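Local coordinates for protein eukaryotic translation initiation factor 2A (Schizosaccharomyces pombe, PDB 3WJ9) that probably directs methionyl-tRNAi to 40S ribosomal subunits in a codon-dependent manner during translation initiation on a small number of specific mRNAs, at residues 370-374 against 375-379. Sequence-based numbering, arbitrary orientation.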
ATOM      1  N   THR A 370     -11.344  -7.631  10.327  1.00 35.23           N
ATOM      2  CA  THR A 370     -10.570  -6.930  11.343  1.00 26.00           C
ATOM      3  C   THR A 370      -9.627  -7.925  12.004  1.00 33.61           C
ATOM      4  O   THR A 370      -9.920  -9.118  12.064  1.00 40.98           O
ATOM      5  CB  THR A 370     -11.464  -6.264  12.414  1.00 26.85           C
ATOM      6  OG1 THR A 370     -12.219  -7.261  13.113  1.00 39.96           O
ATOM      7  CG2 THR A 370     -12.416  -5.256  11.782  1.00 20.47           C
ATOM      8  N   ALA A 371      -8.489  -7.438  12.484  1.00 35.23           N
ATOM      9  CA  ALA A 371      -7.524  -8.302  13.149  1.00 32.87           C
ATOM     10  C   ALA A 371      -6.767  -7.551  14.230  1.00 37.28           C
ATOM     11  O   ALA A 371      -6.756  -6.321  14.261  1.00 40.88           O
ATOM     12  CB  ALA A 371      -6.549  -8.893  12.136  1.00 28.79           C
ATOM     13  N   VAL A 372      -6.146  -8.306  15.127  1.00 46.39           N
ATOM     14  CA  VAL A 372      -5.250  -7.745  16.126  1.00 44.06           C
ATOM     15  C   VAL A 372      -3.922  -8.486  16.006  1.00 38.89           C
ATOM     16  O   VAL A 372      -3.881  -9.710  16.127  1.00 41.67           O
ATOM     17  CB  VAL A 372      -5.829  -7.867  17.548  1.00 51.63           C
ATOM     18  CG1 VAL A 372      -4.825  -7.381  18.573  1.00 53.51           C
ATOM     19  CG2 VAL A 372      -7.129  -7.081  17.659  1.00 53.15           C
ATOM     20  N   THR A 373      -2.844  -7.749  15.751  1.00 55.15           N
ATOM     21  CA  THR A 373      -1.590  -8.377  15.345  1.00 53.66           C
ATOM     22  C   THR A 373      -0.386  -8.089  16.246  1.00 60.58           C
ATOM     23  O   THR A 373      -0.299  -7.050  16.897  1.00 64.13           O
ATOM     24  CB  THR A 373      -1.215  -7.961  13.903  1.00 52.46           C
ATOM     25  OG1 THR A 373      -1.034  -6.541  13.841  1.00 53.70           O
ATOM     26  CG2 THR A 373      -2.308  -8.371  12.928  1.00 52.24           C
ATOM     27  N   SER A 374       0.536  -9.047  16.258  1.00 57.55           N
ATOM     28  CA  SER A 374       1.836  -8.928  16.906  1.00 65.21           C
ATOM     29  C   SER A 374       2.848  -8.593  15.806  1.00 69.44           C
ATOM     30  O   SER A 374       2.652  -8.991  14.660  1.00 66.03           O
ATOM     31  CB  SER A 374       2.184 -10.236  17.631  1.00 63.96           C
ATOM     32  OG  SER A 374       3.426 -10.178  18.311  1.00 78.36           O
ATOM     33  N   PRO A 375       3.918  -7.847  16.132  1.00 69.56           N
ATOM     34  CA  PRO A 375       4.286  -7.307  17.443  1.00 66.61           C
ATOM     35  C   PRO A 375       3.674  -5.944  17.769  1.00 66.04           C
ATOM     36  O   PRO A 375       4.074  -5.338  18.761  1.00 66.69           O
ATOM     37  CB  PRO A 375       5.807  -7.197  17.345  1.00 88.13           C
ATOM     38  CG  PRO A 375       6.047  -6.884  15.917  1.00110.35           C
ATOM     39  CD  PRO A 375       4.975  -7.602  15.131  1.00 83.68           C
ATOM     40  N   ARG A 376       2.722  -5.471  16.968  1.00 55.29           N
ATOM     41  CA  ARG A 376       2.022  -4.234  17.303  1.00 58.45           C
ATOM     42  C   ARG A 376       1.189  -4.458  18.566  1.00 60.20           C
ATOM     43  O   ARG A 376       0.829  -3.509  19.264  1.00 69.02           O
ATOM     44  CB  ARG A 376       1.141  -3.759  16.143  1.00 66.00           C
ATOM     45  CG  ARG A 376       0.563  -2.366  16.345  1.00 81.61           C
ATOM     46  CD  ARG A 376      -0.148  -1.853  15.104  1.00 73.93           C
ATOM     47  NE  ARG A 376      -0.857  -0.605  15.370  1.00 53.49           N
ATOM     48  CZ  ARG A 376      -1.615   0.032  14.482  1.00 63.03           C
ATOM     49  NH1 ARG A 376      -1.769  -0.458  13.261  1.00 57.65           N
ATOM     50  NH2 ARG A 376      -2.219   1.162  14.818  1.00 65.67           N
ATOM     51  N   LEU A 377       0.898  -5.724  18.854  1.00 64.02           N
ATOM     52  CA  LEU A 377       0.265  -6.107  20.111  1.00 59.60           C
ATOM     53  C   LEU A 377       0.558  -7.566  20.454  1.00 56.30           C
ATOM     54  O   LEU A 377       0.337  -8.460  19.640  1.00 61.75           O
ATOM     55  CB  LEU A 377      -1.243  -5.881  20.050  1.00 62.07           C
ATOM     56  CG  LEU A 377      -1.844  -5.601  21.427  1.00 76.26           C
ATOM     57  CD1 LEU A 377      -1.351  -4.258  21.945  1.00 81.03           C
ATOM     58  CD2 LEU A 377      -3.354  -5.649  21.391  1.00 57.73           C
ATOM     59  N   ARG A 378       1.047  -7.804  21.667  1.00 53.30           N
ATOM     60  CA  ARG A 378       1.454  -9.146  22.074  1.00 65.39           C
ATOM     61  C   ARG A 378       0.367  -9.871  22.863  1.00 61.88           C
ATOM     62  O   ARG A 378       0.617 -10.922  23.455  1.00 64.36           O
ATOM     63  CB  ARG A 378       2.744  -9.083  22.897  1.00 63.55           C
ATOM     64  CG  ARG A 378       3.820  -8.198  22.286  1.00 81.41           C
ATOM     65  CD  ARG A 378       5.211  -8.653  22.689  1.00 92.69           C
ATOM     66  NE  ARG A 378       5.534  -9.951  22.105  1.00 69.77           N
ATOM     67  CZ  ARG A 378       6.012 -10.120  20.876  1.00 74.21           C
ATOM     68  NH1 ARG A 378       6.229  -9.070  20.096  1.00 78.19           N
ATOM     69  NH2 ARG A 378       6.273 -11.339  20.426  1.00 73.37           N
ATOM     70  N   VAL A 379      -0.838  -9.309  22.870  1.00 57.06           N
ATOM     71  CA  VAL A 379      -1.969  -9.923  23.557  1.00 51.43           C
ATOM     72  C   VAL A 379      -3.250  -9.832  22.724  1.00 50.89           C
ATOM     73  O   VAL A 379      -3.441  -8.879  21.968  1.00 60.30           O
ATOM     74  CB  VAL A 379      -2.213  -9.271  24.940  1.00 68.57           C
ATOM     75  CG1 VAL A 379      -1.133  -9.688  25.933  1.00 68.71           C
ATOM     76  CG2 VAL A 379      -2.278  -7.755  24.818  1.00 71.10           C
TER
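Val372 and Leu377 meet obliquely through one methyl each, CG1 of the valine lying 3.6 Å from CD2 of the leucine. A chi1 of 175° sets CG1 anti to the backbone N, where it reaches the leucine. Between these residues the chain doubles back through a cis peptide bond at Ser374-Pro375, and Leu377 N gives Thr373 O a weak, strongly bent hydrogen bond (N to O 2.6 Å, 119° at the hydrogen). Leu377 CB rests against the same carbonyl oxygen. Farther along, the Arg378 chain bends at chi3 (67°), which brings its guanidinium back so that Ser374 OG sits over one face, about 3.3 Å from its plane and displaced from its centre. Both groups converge on Glu400: Arg378 NH2 forms a salt bridge with OE2, to which Ser374 OG is weakly hydrogen-bonded. Arg376 runs extended from CG to NE, away from the turn; within its side chain, CB comes near Thr373 O. Asn381 ND2 links the two arms by hydrogen bonds to Val372 O and Leu377 O. This turn, in the fourth WD repeat (351-396) of the protein's beta-propeller part, connects strands 367-372 and 382-387 of an antiparallel blade that also contains 358-361 and 392-397.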